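Local coordinates for putative citrate lyase (Ralstonia eutropha, PDB 3QQW), which probably acts as a magnesium-dependent carbon-carbon lyase of the HpcH/HpaI aldolase and citrate lyase family, perhaps cleaving (S)-citramalyl-CoA, at residues A190-S195 and F199-L204; S238-A243 and L250-I255; N225-L228 and E234-A237; G156-V161 and L204-A209. All blocks are in the same frame, centred on the assembly; numbering follows the deposited sequence.

Interaction 1 of 4, residues A190-S195 and F199-L204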
loop_
_atom_site.group_PDB
_atom_site.type_symbol
_atom_site.label_atom_id
_atom_site.label_comp_id
_atom_site.label_asym_id
_atom_site.label_seq_id
_atom_site.Cartn_x
_atom_site.Cartn_y
_atom_site.Cartn_z
ATOM N N ALA C 190 17.775 -1.079 13.716
ATOM C CA ALA C 190 17.337 -1.529 15.039
ATOM C C ALA C 190 16.436 -0.503 15.730
ATOM O O ALA C 190 15.488 -0.899 16.416
ATOM C CB ALA C 190 18.540 -1.825 15.911
ATOM N N ALA C 191 16.702 0.802 15.512
ATOM C CA ALA C 191 15.924 1.924 16.064
ATOM C C ALA C 191 14.437 1.891 15.643
ATOM O O ALA C 191 13.582 2.456 16.341
ATOM C CB ALA C 191 16.541 3.240 15.641
ATOM N N ALA C 192 14.147 1.248 14.494
ATOM C CA ALA C 192 12.798 1.100 13.943
ATOM C C ALA C 192 12.063 -0.059 14.608
ATOM O O ALA C 192 10.855 -0.157 14.475
ATOM C CB ALA C 192 12.856 0.907 12.432
HETATM N N MSE C 193 12.767 -0.900 15.370
HETATM C CA MSE C 193 12.139 -2.010 16.065
HETATM C C MSE C 193 11.546 -1.572 17.383
HETATM O O MSE C 193 10.992 -2.382 18.126
HETATM C CB MSE C 193 13.138 -3.132 16.261
HETATM C CG MSE C 193 13.020 -4.164 15.186
HETATM SE SE MSE C 193 13.580 -5.810 15.872
HETATM C CE MSE C 193 12.324 -5.920 17.529
ATOM N N ARG C 194 11.652 -0.281 17.671
ATOM C CA ARG C 194 11.089 0.316 18.880
ATOM C C ARG C 194 10.322 1.572 18.506
ATOM O O ARG C 194 10.379 2.012 17.361
ATOM C CB ARG C 194 12.178 0.599 19.942
ATOM C CG ARG C 194 13.360 1.396 19.434
ATOM C CD ARG C 194 14.470 1.518 20.448
ATOM N NE ARG C 194 15.492 2.441 19.960
ATOM C CZ ARG C 194 16.707 2.083 19.552
ATOM N NH1 ARG C 194 17.082 0.806 19.591
ATOM N NH2 ARG C 194 17.562 2.999 19.112
ATOM N N SER C 195 9.560 2.108 19.453
ATOM C CA SER C 195 8.778 3.321 19.239
ATOM C C SER C 195 9.685 4.558 19.268
ATOM O O SER C 195 10.665 4.567 20.021
ATOM C CB SER C 195 7.678 3.430 20.286
ATOM O OG SER C 195 6.765 2.364 20.110
ATOM N N PHE C 199 6.226 2.644 14.207
ATOM C CA PHE C 199 4.963 3.241 13.789
ATOM C C PHE C 199 5.169 4.250 12.664
ATOM O O PHE C 199 4.189 4.854 12.209
ATOM C CB PHE C 199 4.310 3.940 14.987
ATOM C CG PHE C 199 3.876 3.027 16.109
ATOM C CD1 PHE C 199 2.868 2.080 15.911
ATOM C CD2 PHE C 199 4.397 3.177 17.391
ATOM C CE1 PHE C 199 2.451 1.252 16.967
ATOM C CE2 PHE C 199 3.961 2.362 18.441
ATOM C CZ PHE C 199 3.008 1.400 18.225
ATOM N N GLU C 200 6.437 4.453 12.228
ATOM C CA GLU C 200 6.802 5.505 11.277
ATOM C C GLU C 200 7.678 5.063 10.093
ATOM O O GLU C 200 7.584 5.692 9.034
ATOM C CB GLU C 200 7.495 6.654 12.012
ATOM C CG GLU C 200 6.520 7.430 12.890
ATOM C CD GLU C 200 7.111 8.286 13.992
ATOM O OE1 GLU C 200 8.336 8.551 13.969
ATOM O OE2 GLU C 200 6.332 8.719 14.870
ATOM N N HIS C 201 8.516 4.018 10.245
ATOM C CA HIS C 201 9.340 3.514 9.137
ATOM C C HIS C 201 8.396 3.048 8.022
ATOM O O HIS C 201 7.464 2.283 8.286
ATOM C CB HIS C 201 10.277 2.384 9.606
ATOM C CG HIS C 201 11.261 1.935 8.571
ATOM N ND1 HIS C 201 10.894 1.096 7.518
ATOM C CD2 HIS C 201 12.574 2.229 8.454
ATOM C CE1 HIS C 201 11.993 0.914 6.801
ATOM N NE2 HIS C 201 13.029 1.576 7.320
ATOM N N ALA C 202 8.612 3.552 6.804
ATOM C CA ALA C 202 7.777 3.305 5.630
ATOM C C ALA C 202 7.450 1.826 5.412
ATOM O O ALA C 202 6.299 1.515 5.107
ATOM C CB ALA C 202 8.452 3.875 4.397
ATOM N N LEU C 203 8.430 0.917 5.609
ATOM C CA LEU C 203 8.212 -0.510 5.420
ATOM C C LEU C 203 7.365 -1.105 6.532
ATOM O O LEU C 203 6.603 -2.044 6.281
ATOM C CB LEU C 203 9.537 -1.270 5.300
ATOM C CG LEU C 203 10.435 -0.931 4.083
ATOM C CD1 LEU C 203 11.648 -1.819 4.069
ATOM C CD2 LEU C 203 9.682 -1.032 2.761
ATOM N N LEU C 204 7.477 -0.552 7.753
ATOM C CA LEU C 204 6.737 -1.050 8.909
ATOM C C LEU C 204 5.311 -0.527 8.883
ATOM O O LEU C 204 4.381 -1.299 9.131
ATOM C CB LEU C 204 7.480 -0.687 10.196
ATOM C CG LEU C 204 8.893 -1.313 10.282
ATOM C CD1 LEU C 204 9.574 -0.944 11.558
ATOM C CD2 LEU C 204 8.832 -2.857 10.125
#

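Interaction 2 of 4, residues S238-A243 and L250-I255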
loop_
_atom_site.group_PDB
_atom_site.type_symbol
_atom_site.label_atom_id
_atom_site.label_comp_id
_atom_site.label_asym_id
_atom_site.label_seq_id
_atom_site.Cartn_x
_atom_site.Cartn_y
_atom_site.Cartn_z
ATOM N N SER C 238 1.066 3.984 25.588
ATOM C CA SER C 238 1.372 4.780 24.403
ATOM C C SER C 238 1.450 3.900 23.139
ATOM O O SER C 238 0.843 4.254 22.133
ATOM C CB SER C 238 2.664 5.571 24.597
ATOM O OG SER C 238 2.965 6.273 23.400
ATOM N N ASP C 239 2.153 2.757 23.209
ATOM C CA ASP C 239 2.255 1.799 22.102
ATOM C C ASP C 239 0.884 1.206 21.751
ATOM O O ASP C 239 0.510 1.189 20.576
ATOM C CB ASP C 239 3.246 0.672 22.440
ATOM C CG ASP C 239 4.706 1.022 22.208
ATOM O OD1 ASP C 239 5.008 2.221 21.979
ATOM O OD2 ASP C 239 5.549 0.104 22.258
ATOM N N ALA C 240 0.106 0.797 22.777
ATOM C CA ALA C 240 -1.243 0.253 22.601
ATOM C C ALA C 240 -2.173 1.286 21.976
ATOM O O ALA C 240 -2.910 0.941 21.054
ATOM C CB ALA C 240 -1.796 -0.227 23.928
ATOM N N CYS C 241 -2.076 2.560 22.390
ATOM C CA CYS C 241 -2.894 3.653 21.831
ATOM C C CYS C 241 -2.514 3.961 20.367
ATOM O O CYS C 241 -3.420 4.145 19.560
ATOM C CB CYS C 241 -2.824 4.903 22.698
ATOM S SG CYS C 241 -3.796 4.785 24.233
ATOM N N ARG C 242 -1.207 3.984 20.010
ATOM C CA ARG C 242 -0.787 4.246 18.625
ATOM C C ARG C 242 -1.270 3.134 17.726
ATOM O O ARG C 242 -1.821 3.407 16.658
ATOM C CB ARG C 242 0.737 4.409 18.489
ATOM C CG ARG C 242 1.269 5.703 19.106
ATOM C CD ARG C 242 2.617 6.105 18.532
ATOM N NE ARG C 242 2.533 6.538 17.133
ATOM C CZ ARG C 242 3.530 7.125 16.463
ATOM N NH1 ARG C 242 4.708 7.327 17.050
ATOM N NH2 ARG C 242 3.361 7.497 15.200
ATOM N N ALA C 243 -1.109 1.865 18.171
ATOM C CA ALA C 243 -1.536 0.706 17.388
ATOM C C ALA C 243 -3.044 0.725 17.222
ATOM O O ALA C 243 -3.532 0.498 16.109
ATOM C CB ALA C 243 -1.087 -0.582 18.060
ATOM N N LEU C 250 -6.652 -4.204 17.359
ATOM C CA LEU C 250 -7.706 -4.393 18.350
ATOM C C LEU C 250 -7.265 -5.325 19.463
ATOM O O LEU C 250 -8.045 -5.688 20.367
ATOM C CB LEU C 250 -8.920 -4.980 17.603
ATOM C CG LEU C 250 -9.637 -4.045 16.627
ATOM C CD1 LEU C 250 -10.717 -4.781 15.884
ATOM C CD2 LEU C 250 -10.224 -2.852 17.358
ATOM N N ARG C 251 -6.005 -5.731 19.383
ATOM C CA ARG C 251 -5.377 -6.643 20.330
ATOM C C ARG C 251 -3.879 -6.376 20.324
ATOM O O ARG C 251 -3.348 -5.813 19.365
ATOM C CB ARG C 251 -5.696 -8.080 19.918
ATOM C CG ARG C 251 -5.324 -9.185 20.878
ATOM C CD ARG C 251 -6.103 -10.386 20.383
ATOM N NE ARG C 251 -5.620 -11.667 20.875
ATOM C CZ ARG C 251 -6.267 -12.415 21.756
ATOM N NH1 ARG C 251 -7.391 -11.982 22.299
ATOM N NH2 ARG C 251 -5.801 -13.605 22.094
HETATM N N MSE C 252 -3.196 -6.774 21.408
HETATM C CA MSE C 252 -1.761 -6.629 21.524
HETATM C C MSE C 252 -1.215 -7.671 22.441
HETATM O O MSE C 252 -1.800 -7.944 23.491
HETATM C CB MSE C 252 -1.404 -5.234 22.045
HETATM C CG MSE C 252 0.050 -4.894 21.865
HETATM SE SE MSE C 252 0.308 -3.049 22.249
HETATM C CE MSE C 252 2.148 -3.131 22.880
ATOM N N TRP C 253 -0.043 -8.190 22.088
ATOM C CA TRP C 253 0.677 -9.173 22.883
ATOM C C TRP C 253 1.280 -8.553 24.138
ATOM O O TRP C 253 1.655 -7.383 24.155
ATOM C CB TRP C 253 1.787 -9.802 22.045
ATOM C CG TRP C 253 1.335 -10.787 21.008
ATOM C CD1 TRP C 253 0.072 -10.958 20.522
ATOM C CD2 TRP C 253 2.163 -11.733 20.318
ATOM N NE1 TRP C 253 0.053 -11.967 19.590
ATOM C CE2 TRP C 253 1.324 -12.472 19.453
ATOM C CE3 TRP C 253 3.527 -12.086 20.408
ATOM C CZ2 TRP C 253 1.810 -13.505 18.632
ATOM C CZ3 TRP C 253 4.003 -13.120 19.607
ATOM C CH2 TRP C 253 3.158 -13.794 18.709
ATOM N N SER C 254 1.439 -9.378 25.165
ATOM C CA SER C 254 2.086 -9.041 26.419
ATOM C C SER C 254 3.132 -10.104 26.743
ATOM O O SER C 254 2.875 -11.295 26.539
ATOM C CB SER C 254 1.052 -8.953 27.533
ATOM O OG SER C 254 1.684 -8.954 28.800
ATOM N N ILE C 255 4.293 -9.691 27.252
ATOM C CA ILE C 255 5.353 -10.630 27.643
ATOM C C ILE C 255 5.686 -10.480 29.127
ATOM O O ILE C 255 6.456 -11.270 29.664
ATOM C CB ILE C 255 6.619 -10.539 26.767
ATOM C CG1 ILE C 255 7.078 -9.071 26.552
ATOM C CG2 ILE C 255 6.408 -11.331 25.474
ATOM C CD1 ILE C 255 8.495 -8.881 25.982
#

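Interaction 3 of 4, residues N225-L228 and E234-A237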
loop_
_atom_site.group_PDB
_atom_site.type_symbol
_atom_site.label_atom_id
_atom_site.label_comp_id
_atom_site.label_asym_id
_atom_site.label_seq_id
_atom_site.Cartn_x
_atom_site.Cartn_y
_atom_site.Cartn_z
ATOM N N ASN C 225 2.291 -6.385 17.958
ATOM C CA ASN C 225 3.501 -6.916 18.614
ATOM C C ASN C 225 3.649 -6.284 20.012
ATOM O O ASN C 225 3.022 -5.265 20.295
ATOM C CB ASN C 225 4.747 -6.627 17.755
ATOM C CG ASN C 225 4.765 -5.216 17.216
ATOM O OD1 ASN C 225 3.994 -4.871 16.321
ATOM N ND2 ASN C 225 5.609 -4.363 17.770
ATOM N N VAL C 226 4.477 -6.892 20.871
ATOM C CA VAL C 226 4.723 -6.455 22.249
ATOM C C VAL C 226 5.381 -5.074 22.328
ATOM O O VAL C 226 5.990 -4.573 21.366
ATOM C CB VAL C 226 5.626 -7.487 23.000
ATOM C CG1 VAL C 226 4.953 -8.863 23.111
ATOM C CG2 VAL C 226 6.999 -7.616 22.339
ATOM N N CYS C 227 5.308 -4.491 23.518
ATOM C CA CYS C 227 6.073 -3.309 23.860
ATOM C C CYS C 227 7.344 -3.850 24.515
ATOM O O CYS C 227 7.269 -4.781 25.325
ATOM C CB CYS C 227 5.299 -2.367 24.777
ATOM S SG CYS C 227 6.256 -0.910 25.299
ATOM N N LEU C 228 8.508 -3.335 24.135
ATOM C CA LEU C 228 9.773 -3.842 24.693
ATOM C C LEU C 228 10.032 -3.300 26.124
ATOM O O LEU C 228 10.834 -3.880 26.868
ATOM C CB LEU C 228 10.954 -3.577 23.739
ATOM C CG LEU C 228 10.857 -4.373 22.416
ATOM C CD1 LEU C 228 11.857 -3.908 21.421
ATOM C CD2 LEU C 228 10.956 -5.895 22.627
ATOM N N GLU C 234 3.030 3.936 31.193
ATOM C CA GLU C 234 2.831 5.048 30.261
ATOM C C GLU C 234 3.363 4.737 28.852
ATOM O O GLU C 234 2.720 5.133 27.875
ATOM C CB GLU C 234 3.463 6.334 30.793
ATOM C CG GLU C 234 2.637 6.988 31.887
ATOM C CD GLU C 234 3.092 8.367 32.319
ATOM O OE1 GLU C 234 4.262 8.509 32.747
ATOM O OE2 GLU C 234 2.258 9.301 32.271
ATOM N N VAL C 235 4.517 4.035 28.758
ATOM C CA VAL C 235 5.163 3.646 27.499
ATOM C C VAL C 235 4.357 2.509 26.838
ATOM O O VAL C 235 4.173 2.520 25.607
ATOM C CB VAL C 235 6.653 3.252 27.708
ATOM C CG1 VAL C 235 7.296 2.789 26.401
ATOM C CG2 VAL C 235 7.447 4.406 28.301
ATOM N N ILE C 236 3.875 1.545 27.660
ATOM C CA ILE C 236 3.074 0.416 27.194
ATOM C C ILE C 236 1.736 0.968 26.637
ATOM O O ILE C 236 1.365 0.651 25.486
ATOM C CB ILE C 236 2.869 -0.689 28.283
ATOM C CG1 ILE C 236 4.215 -1.167 28.861
ATOM C CG2 ILE C 236 2.063 -1.874 27.711
ATOM C CD1 ILE C 236 4.171 -1.694 30.307
ATOM N N ALA C 237 1.062 1.848 27.428
ATOM C CA ALA C 237 -0.205 2.470 27.043
ATOM C C ALA C 237 -0.058 3.254 25.736
ATOM O O ALA C 237 -0.926 3.149 24.858
ATOM C CB ALA C 237 -0.694 3.375 28.139
#

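Interaction 4 of 4, residues G156-V161 and L204-A209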
loop_
_atom_site.group_PDB
_atom_site.type_symbol
_atom_site.label_atom_id
_atom_site.label_comp_id
_atom_site.label_asym_id
_atom_site.label_seq_id
_atom_site.Cartn_x
_atom_site.Cartn_y
_atom_site.Cartn_z
ATOM N N GLY C 156 6.953 -13.342 2.520
ATOM C CA GLY C 156 5.925 -14.167 1.883
ATOM C C GLY C 156 4.561 -14.091 2.543
ATOM O O GLY C 156 3.546 -13.996 1.850
ATOM N N ALA C 157 4.517 -14.115 3.886
ATOM C CA ALA C 157 3.241 -14.012 4.587
ATOM C C ALA C 157 2.639 -12.603 4.418
ATOM O O ALA C 157 1.415 -12.472 4.355
ATOM C CB ALA C 157 3.399 -14.347 6.054
ATOM N N LEU C 158 3.482 -11.554 4.322
ATOM C CA LEU C 158 2.966 -10.208 4.086
ATOM C C LEU C 158 2.462 -10.106 2.649
ATOM O O LEU C 158 1.356 -9.636 2.428
ATOM C CB LEU C 158 4.006 -9.104 4.392
ATOM C CG LEU C 158 3.535 -7.659 4.131
ATOM C CD1 LEU C 158 2.354 -7.252 5.059
ATOM C CD2 LEU C 158 4.698 -6.681 4.204
ATOM N N ARG C 159 3.237 -10.590 1.695
ATOM C CA ARG C 159 2.831 -10.604 0.293
ATOM C C ARG C 159 1.473 -11.328 0.150
ATOM O O ARG C 159 0.585 -10.810 -0.533
ATOM C CB ARG C 159 3.924 -11.285 -0.559
ATOM C CG ARG C 159 3.622 -11.447 -2.047
ATOM C CD ARG C 159 4.435 -12.608 -2.653
ATOM N NE ARG C 159 4.177 -13.894 -1.983
ATOM C CZ ARG C 159 5.124 -14.727 -1.538
ATOM N NH1 ARG C 159 6.415 -14.439 -1.716
ATOM N NH2 ARG C 159 4.788 -15.851 -0.906
ATOM N N ASP C 160 1.302 -12.463 0.860
ATOM C CA ASP C 160 0.102 -13.303 0.823
ATOM C C ASP C 160 -0.921 -13.021 1.908
ATOM O O ASP C 160 -1.849 -13.815 2.065
ATOM C CB ASP C 160 0.500 -14.788 0.924
ATOM C CG ASP C 160 1.345 -15.314 -0.222
ATOM O OD1 ASP C 160 1.403 -14.645 -1.282
ATOM O OD2 ASP C 160 1.868 -16.431 -0.100
ATOM N N VAL C 161 -0.806 -11.880 2.612
ATOM C CA VAL C 161 -1.690 -11.555 3.738
ATOM C C VAL C 161 -3.211 -11.611 3.373
ATOM O O VAL C 161 -3.990 -12.162 4.171
ATOM C CB VAL C 161 -1.312 -10.259 4.480
ATOM C CG1 VAL C 161 -1.653 -8.984 3.684
ATOM C CG2 VAL C 161 -1.917 -10.256 5.882
ATOM N N LEU C 204 7.477 -0.552 7.753
ATOM C CA LEU C 204 6.737 -1.050 8.909
ATOM C C LEU C 204 5.311 -0.527 8.883
ATOM O O LEU C 204 4.381 -1.299 9.131
ATOM C CB LEU C 204 7.480 -0.687 10.196
ATOM C CG LEU C 204 8.893 -1.313 10.282
ATOM C CD1 LEU C 204 9.574 -0.944 11.558
ATOM C CD2 LEU C 204 8.832 -2.857 10.125
ATOM N N VAL C 205 5.124 0.740 8.471
ATOM C CA VAL C 205 3.793 1.353 8.323
ATOM C C VAL C 205 3.032 0.545 7.295
ATOM O O VAL C 205 1.915 0.142 7.559
ATOM C CB VAL C 205 3.859 2.868 7.938
ATOM C CG1 VAL C 205 2.477 3.422 7.627
ATOM C CG2 VAL C 205 4.505 3.685 9.042
ATOM N N ARG C 206 3.688 0.254 6.153
ATOM C CA ARG C 206 3.161 -0.499 5.025
ATOM C C ARG C 206 2.750 -1.907 5.459
ATOM O O ARG C 206 1.629 -2.327 5.180
ATOM C CB ARG C 206 4.207 -0.535 3.905
ATOM C CG ARG C 206 3.804 -1.358 2.713
ATOM C CD ARG C 206 4.957 -1.556 1.762
ATOM N NE ARG C 206 4.528 -2.340 0.604
ATOM C CZ ARG C 206 4.453 -3.662 0.579
ATOM N NH1 ARG C 206 4.832 -4.379 1.635
ATOM N NH2 ARG C 206 4.051 -4.286 -0.515
ATOM N N ALA C 207 3.635 -2.611 6.153
ATOM C CA ALA C 207 3.396 -3.964 6.627
ATOM C C ALA C 207 2.231 -4.005 7.637
ATOM O O ALA C 207 1.283 -4.764 7.454
ATOM C CB ALA C 207 4.665 -4.505 7.262
ATOM N N LYS C 208 2.275 -3.138 8.669
ATOM C CA LYS C 208 1.225 -3.065 9.687
ATOM C C LYS C 208 -0.142 -2.703 9.064
ATOM O O LYS C 208 -1.146 -3.378 9.343
ATOM C CB LYS C 208 1.591 -2.065 10.786
ATOM C CG LYS C 208 2.670 -2.588 11.691
ATOM C CD LYS C 208 2.933 -1.628 12.849
ATOM C CE LYS C 208 3.958 -2.196 13.798
ATOM N NZ LYS C 208 4.314 -1.210 14.846
ATOM N N ALA C 209 -0.171 -1.653 8.220
ATOM C CA ALA C 209 -1.412 -1.212 7.583
ATOM C C ALA C 209 -1.975 -2.307 6.658
ATOM O O ALA C 209 -3.185 -2.534 6.702
ATOM C CB ALA C 209 -1.189 0.094 6.824
#

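Interaction 1 of 4, residues A190-S195 and F199-L204
A192 meets H201 and L204 where the long loop after helix 177-182 of this TIM barrel folds back on the start of helix 202-217. Residues 190-192 form a short 3-10 turn, and H201 is the N-cap of the helix. No hydrogen bond joins the segments; the core of the contact is methyl packing. A192 points its methyl at the helix start. Its CB lies 3.9 Å from L204 CD1 and 4.1 Å from H201 CB. The same L204 methyl also reaches the backbone, with CD1 3.3 Å from A192 O. The H201 side chain serves the helix rather than the loop. Its chi1 of -173° places CG opposite the backbone N, which sets the ring with its edge toward the first turn. There ND1 accepts from L203 N at 3.1 Å, with an N-H...acceptor angle of 144°. This capping bond is somewhat bent, and the donor also stands out of the ring plane. H201 packs on N245, and L203 on F247, of the second subunit, so the helix start also belongs to a subunit interface. L204 lies about 10 Å, side chain to side chain, from the predicted magnesium ligands E153 and D179. The second point of contact is at the loop end. S195 OG has its own bond to D239 and sits obliquely by the F199 ring, 3.3 Å from CE2.

Interaction 2 of 4, residues S238-A243 and L250-I255
M252, a selenomethionine on strand 251-254, points at helix 233-247 and meets D239 and A240. Strand and helix belong to the last beta-alpha-beta unit of the TIM barrel, in which strand 221-224 leads through the helix to strand 251-254. The contact is the packing of that helix against the outside of the barrel wall. M252 reaches across as a nearly straight chain. Its chi1 of -166° sends CG away from the backbone N, and the chain stays extended to the methyl. It slants along the helix, with SE beside A240 and CE at D239. SE is 3.7 Å from A240 CA and 3.9 Å from A240 N. The A240 methyl lies alongside, its CB also 3.9 Å from SE. D239 also points toward the strand, but meets M252 through its methylene and not its carboxylate. The acid group turns elsewhere, and OD1 is hydrogen-bonded to S195 OG. No hydrogen bond joins the two segments. I263 of helix 260-267 and H224 of strand 221-224 also pack on M252. The neighbouring R251 has its side chain on the other side of the strand, where it pairs with E26 and D50. At the far end of M252, the methyl CE rests 4.0 Å from D239 CB.

Interaction 3 of 4, residues N225-L228 and E234-A237
C227 puts its sulfur against one turn of helix 233-247, between V235 and I236. It lies in the loop that leads from strand 221-224 to that helix, a beta-alpha connection of the TIM barrel. The buried part is the thiol on I236. A chi1 of 177° swings SG out to the helix. It lies 3.9 Å from I236 CA and 4.1 Å from I236 CG1, so it rests on the backbone as well as on the side chain. The solvent side is at V235, which is partly exposed, while C227 and I236 are buried. V235 points toward the loop, and one branch arrives: V235 CG1 is 4.0 Å from C227 SG. The solvent side continues through L228, which points away from the helix, and through the exposed E234. No hydrogen bond crosses the contact, and its hold is van der Waals packing around a single sulfur. C227 O is bonded instead to Q259 NE2, which ties the loop to the next beta-alpha connection. C227 packs on M252 of strand 251-254. I236 turns to P262 and I263 of helix 260-267, so the sulfur lies among strand 251-254, helix 233-247 and helix 260-267.

Interaction 4 of 4, residues G156-V161 and L204-A209
L158 packs against R206 and A207, joining helix 155-159 to helix 202-217 on the outside of the TIM barrel. The apolar contact comes first. L158 points at the other helix, and its two methyls divide the work. CD2 lies 3.8 Å from A207 CB. CD1 sits over the helix backbone, 3.6 Å from A207 O. F180 of helix 177-182 packs on both L158 and A207.

The second kind is apolar against charged. The R206 chain runs extended from CG to NE, obliquely to L158, so that its end comes nearer than its base. L158 CD2 meets the guanidinium at its edge, near the plane, 3.5 Å from R206 NH1. The charge has its partner elsewhere: R206 NE forms a salt bridge with D210 of the second subunit.

The third kind is local and polar. R159 grips D160 side-on in its own segment, with NE to OD1 at 3.0 Å and NH2 to OD2 at 3.1 Å. Both bonds are nearly straight, at 171° and 169°. The acid oxygens lie close to the guanidinium plane but are met from above the carboxylate plane.

No hydrogen bond or salt bridge joins the two segments. Shape and methyl packing therefore hold them together here, while R206 spends its charge on the second subunit and offers L158 just the edge of its guanidinium.

All four contacts are largely buried and none has a hydrogen bond between its segments. Interactions 2 and 3 share helix 233-247, and their centres are about 6 Å apart. Interaction 2 is nearest the centre of the chain, while interaction 3 reaches a partly exposed edge. Both turn on a single selenium or sulfur atom. Interactions 1 and 4 both use helix 202-217; L204 lies in both ranges but packs across only interaction 1, which is nested in the loop that interaction 4 closes. Their packing is mainly by methyl groups, and both border the second subunit. Polar links run between contacts instead: S195 to D239 and E200 to R242 tie interaction 1 to interaction 2.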